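Local coordinates for protein adenosine 5'-monophosphoramidase HNT1 (Candida albicans, PDB 6IQ1) that probably hydrolyses adenosine 5'-monophosphoramidates to AMP and an amine or ammonia, as a dimeric, zinc-binding member of the histidine triad family, at residues A98-V101 with V102-V105; I56-D59 with Y60-D63. All coordinates share one frame; numbering follows the deposited sequence.

Contact 1. Residues A98-V101 with V102-V105. With ZN (zinc ion), chain H.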
loop_
_atom_site.group_PDB
_atom_site.type_symbol
_atom_site.label_atom_id
_atom_site.label_comp_id
_atom_site.label_asym_id
_atom_site.label_seq_id
_atom_site.Cartn_x
_atom_site.Cartn_y
_atom_site.Cartn_z
ATOM N N ALA D 98 5.721 2.011 12.782
ATOM C CA ALA D 98 4.815 1.474 11.779
ATOM C C ALA D 98 5.334 0.173 11.173
ATOM O O ALA D 98 4.820 -0.258 10.135
ATOM C CB ALA D 98 4.553 2.514 10.683
ATOM N N HIS D 99 6.348 -0.448 11.798
ATOM C CA HIS D 99 6.926 -1.741 11.408
ATOM C C HIS D 99 7.916 -1.636 10.246
ATOM O O HIS D 99 8.147 -2.626 9.547
ATOM C CB HIS D 99 5.820 -2.757 11.066
ATOM C CG HIS D 99 6.225 -4.192 11.192
ATOM N ND1 HIS D 99 7.030 -4.826 10.268
ATOM C CD2 HIS D 99 5.905 -5.128 12.118
ATOM C CE1 HIS D 99 7.198 -6.090 10.625
ATOM N NE2 HIS D 99 6.520 -6.299 11.742
ATOM N N GLN D 100 8.526 -0.472 10.017
ATOM C CA GLN D 100 9.542 -0.314 8.973
ATOM C C GLN D 100 10.951 -0.492 9.540
ATOM O O GLN D 100 11.350 0.233 10.463
ATOM C CB GLN D 100 9.437 1.058 8.309
ATOM C CG GLN D 100 10.457 1.251 7.192
ATOM C CD GLN D 100 10.490 2.674 6.710
ATOM O OE1 GLN D 100 10.030 3.579 7.403
ATOM N NE2 GLN D 100 11.029 2.887 5.523
ATOM N N VAL D 101 11.716 -1.409 8.951
ATOM C CA VAL D 101 13.067 -1.727 9.416
ATOM C C VAL D 101 14.139 -1.146 8.499
ATOM O O VAL D 101 15.102 -0.546 8.976
ATOM C CB VAL D 101 13.238 -3.255 9.572
ATOM C CG1 VAL D 101 14.679 -3.585 9.902
ATOM C CG2 VAL D 101 12.287 -3.782 10.643
ATOM N N VAL D 102 14.002 -1.340 7.181
ATOM C CA VAL D 102 14.950 -0.813 6.199
ATOM C C VAL D 102 14.442 0.536 5.709
ATOM O O VAL D 102 13.306 0.642 5.229
ATOM C CB VAL D 102 15.125 -1.787 5.019
ATOM C CG1 VAL D 102 15.990 -1.169 3.916
ATOM C CG2 VAL D 102 15.700 -3.107 5.482
ATOM N N ASP D 103 15.287 1.562 5.807
ATOM C CA ASP D 103 14.919 2.944 5.486
ATOM C C ASP D 103 15.042 3.277 3.994
ATOM O O ASP D 103 15.568 4.331 3.615
ATOM C CB ASP D 103 15.757 3.891 6.337
ATOM C CG ASP D 103 15.517 3.687 7.833
ATOM O OD1 ASP D 103 14.335 3.554 8.249
ATOM O OD2 ASP D 103 16.512 3.634 8.593
ATOM N N HIS D 104 14.554 2.377 3.138
ATOM C CA HIS D 104 14.310 2.618 1.718
ATOM C C HIS D 104 12.887 2.148 1.421
ATOM O O HIS D 104 12.551 0.988 1.684
ATOM C CB HIS D 104 15.334 1.865 0.865
ATOM C CG HIS D 104 15.221 2.110 -0.610
ATOM N ND1 HIS D 104 16.287 2.535 -1.378
ATOM C CD2 HIS D 104 14.189 1.942 -1.472
ATOM C CE1 HIS D 104 15.912 2.638 -2.642
ATOM N NE2 HIS D 104 14.645 2.280 -2.728
ATOM N N VAL D 105 12.054 3.053 0.905
ATOM C CA VAL D 105 10.652 2.750 0.634
ATOM C C VAL D 105 10.534 1.415 -0.080
ATOM O O VAL D 105 11.153 1.194 -1.125
ATOM C CB VAL D 105 10.016 3.884 -0.195
ATOM C CG1 VAL D 105 8.611 3.491 -0.728
ATOM C CG2 VAL D 105 9.943 5.139 0.636
HETATM ZN ZN ZN H . 18.360 2.798 -0.584
HETATM O O HOH W 1 12.301 5.607 7.973
#
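The amide of Gln100 reaches forward over the bend in the chain, and its NE2 makes a weak, strongly bent hydrogen bond (3.2 Å, 134°) to Val102 O. Here packing is close: Gln100 CG lies 3.5 Å from the same Val102 O, and NE2 also passes near the CA of Asp103. CG stands anti to the residue's backbone N (chi1 -179°) and the chain stays extended beyond it, which carries the buried amide far enough along the loop. A long amide suits this place because it donates and accepts at once: NE2 also serves Ala51 O, while OE1 receives the N-H of Gly95. Val102 O takes a second weak bond from His104 N, closing an inverse gamma turn centred on Asp103.

On the looser side, a water donates to Gln100 OE1 (3.1 Å) and to Asp103 OD1 (2.9 Å). It bridges amide and carboxylate, since Gln100 CD and Asp103 OD1 remain 4.2 Å apart. Asp103 OD2 forms a salt bridge with Arg96. Val101 is exposed, though its CB and CG1 still brush the backbone N of Val102.

Beyond the turn, His104 binds zinc through ND1 (2.2 Å), with Cys7, Cys10 and His49 completing the site; its second imidazole nitrogen, NE2, is anchored to Pro46 O. The loop joins strands 87-94 and 107-112, with Val102 packed on helix 8-14 and Gln100 against Asn93 of strand 87-94.

Contact 2. Residues I56-D59 with Y60-D63; sequences IPDD and YLSD
Ile56 CG2 meets both Tyr60 CB (3.6 Å) and Leu61 CD2 (3.7 Å), an apolar patch that ties the residue ahead of helix 58-74 to its first turn. With chi1 at -59°, CG1 sits beside the backbone N of Ile56 and CG2 anti to it, which turns CG2 onto Tyr60 and Leu61; the beta branch lets CG1 reach in another direction. The side chains of Ile56 and Tyr60 cross at about a right angle, whereas the pyrrolidine of Pro57 lies alongside the tyrosine, its CG 3.8 Å from Tyr60 CD1. On the same ring, the Asp59 carboxylate runs beside CD1 and CE1 with its plane turned 68° from the ring.

The backbone holds these groups in place. Pro57 is the N-cap residue, where proline's lack of an N-H costs no helical bond, and Pro57 O accepts Leu61 N (3.2 Å) and, more weakly, Tyr60 N. Ser62 N follows with a bond to Asp58 O (3.0 Å).

Farther out, Lys27 forms a salt bridge with Asp59 OD2 and a cation-pi contact with Tyr60, while Asp63 OD2 is hydrogen-bonded to Thr28. Ser62 OG bonds to the carbonyl of Ser62 of the second subunit, bringing this helix start into the dimer interface. Acidic Asp58 and Asp59 in the first turn should interact favourably with the helix dipole, and Lys27 probably offsets part of the negative charge beside the ring.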
loop_
_atom_site.group_PDB
_atom_site.type_symbol
_atom_site.label_atom_id
_atom_site.label_comp_id
_atom_site.label_asym_id
_atom_site.label_seq_id
_atom_site.Cartn_x
_atom_site.Cartn_y
_atom_site.Cartn_z
ATOM N N ILE D 56 9.858 10.312 -2.004
ATOM C CA ILE D 56 9.986 9.670 -3.313
ATOM C C ILE D 56 9.385 10.592 -4.364
ATOM O O ILE D 56 8.259 11.069 -4.186
ATOM C CB ILE D 56 9.299 8.289 -3.338
ATOM C CG1 ILE D 56 9.918 7.367 -2.286
ATOM C CG2 ILE D 56 9.442 7.634 -4.687
ATOM C CD1 ILE D 56 11.404 7.143 -2.479
ATOM N N PRO D 57 10.086 10.862 -5.462
ATOM C CA PRO D 57 9.517 11.735 -6.501
ATOM C C PRO D 57 8.239 11.151 -7.091
ATOM O O PRO D 57 8.058 9.932 -7.159
ATOM C CB PRO D 57 10.630 11.815 -7.555
ATOM C CG PRO D 57 11.882 11.356 -6.845
ATOM C CD PRO D 57 11.430 10.375 -5.808
ATOM N N ASP D 58 7.350 12.053 -7.523
ATOM C CA ASP D 58 6.065 11.651 -8.085
ATOM C C ASP D 58 6.225 10.626 -9.202
ATOM O O ASP D 58 5.449 9.666 -9.291
ATOM C CB ASP D 58 5.311 12.880 -8.592
ATOM C CG ASP D 58 4.541 13.598 -7.483
ATOM O OD1 ASP D 58 4.504 13.089 -6.346
ATOM O OD2 ASP D 58 3.953 14.668 -7.747
ATOM N N ASP D 59 7.234 10.789 -10.054
ATOM C CA ASP D 59 7.347 9.880 -11.194
ATOM C C ASP D 59 7.771 8.473 -10.773
ATOM O O ASP D 59 7.442 7.505 -11.466
ATOM C CB ASP D 59 8.301 10.445 -12.255
ATOM C CG ASP D 59 9.724 10.643 -11.735
ATOM O OD1 ASP D 59 9.927 11.279 -10.675
ATOM O OD2 ASP D 59 10.654 10.142 -12.397
ATOM N N TYR D 60 8.467 8.318 -9.651
ATOM C CA TYR D 60 8.685 6.963 -9.167
ATOM C C TYR D 60 7.427 6.370 -8.523
ATOM O O TYR D 60 7.179 5.161 -8.648
ATOM C CB TYR D 60 9.848 6.947 -8.184
ATOM C CG TYR D 60 11.176 7.107 -8.871
ATOM C CD1 TYR D 60 11.654 8.370 -9.218
ATOM C CD2 TYR D 60 11.952 5.996 -9.174
ATOM C CE1 TYR D 60 12.849 8.525 -9.848
ATOM C CE2 TYR D 60 13.161 6.135 -9.800
ATOM C CZ TYR D 60 13.606 7.400 -10.141
ATOM O OH TYR D 60 14.812 7.526 -10.785
ATOM N N LEU D 61 6.629 7.195 -7.835
ATOM C CA LEU D 61 5.403 6.695 -7.229
ATOM C C LEU D 61 4.428 6.214 -8.288
ATOM O O LEU D 61 3.728 5.220 -8.084
ATOM C CB LEU D 61 4.757 7.777 -6.373
ATOM C CG LEU D 61 5.500 8.174 -5.100
ATOM C CD1 LEU D 61 4.690 9.175 -4.306
ATOM C CD2 LEU D 61 5.849 6.966 -4.260
ATOM N N SER D 62 4.380 6.899 -9.438
ATOM C CA SER D 62 3.399 6.559 -10.464
ATOM C C SER D 62 3.651 5.182 -11.055
ATOM O O SER D 62 2.715 4.533 -11.536
ATOM C CB SER D 62 3.414 7.604 -11.575
ATOM O OG SER D 62 2.755 8.781 -11.149
ATOM N N ASP D 63 4.896 4.716 -11.025
ATOM C CA ASP D 63 5.256 3.467 -11.668
ATOM C C ASP D 63 5.081 2.246 -10.761
ATOM O O ASP D 63 5.013 1.117 -11.265
ATOM C CB ASP D 63 6.700 3.572 -12.173
ATOM C CG ASP D 63 7.154 2.340 -12.891
ATOM O OD1 ASP D 63 6.539 1.974 -13.910
ATOM O OD2 ASP D 63 8.129 1.720 -12.430
#

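Overall arrangement
Contact 2 comes first in the chain, at the start of helix 58-74, and contact 1 follows in the loop leading to strand 107-112; their centres lie 18 Å apart. They nevertheless touch, where Val105 CG2 packs 3.7 Å from Ile56 CG1. Contact 1 borders the nucleotide site: His99, Gln100 and Val101 are thought to bind AMP, and the side chain of Gln100 is about 4 Å from that of His106, the probable AMP-carrying nucleophile. Contact 2 is more peripheral, though the Leu61 side chain approaches that of Phe107 to about 5 Å and the Ile56 side chain lies about 8 Å from the zinc. Both also reach the second subunit of the homodimer.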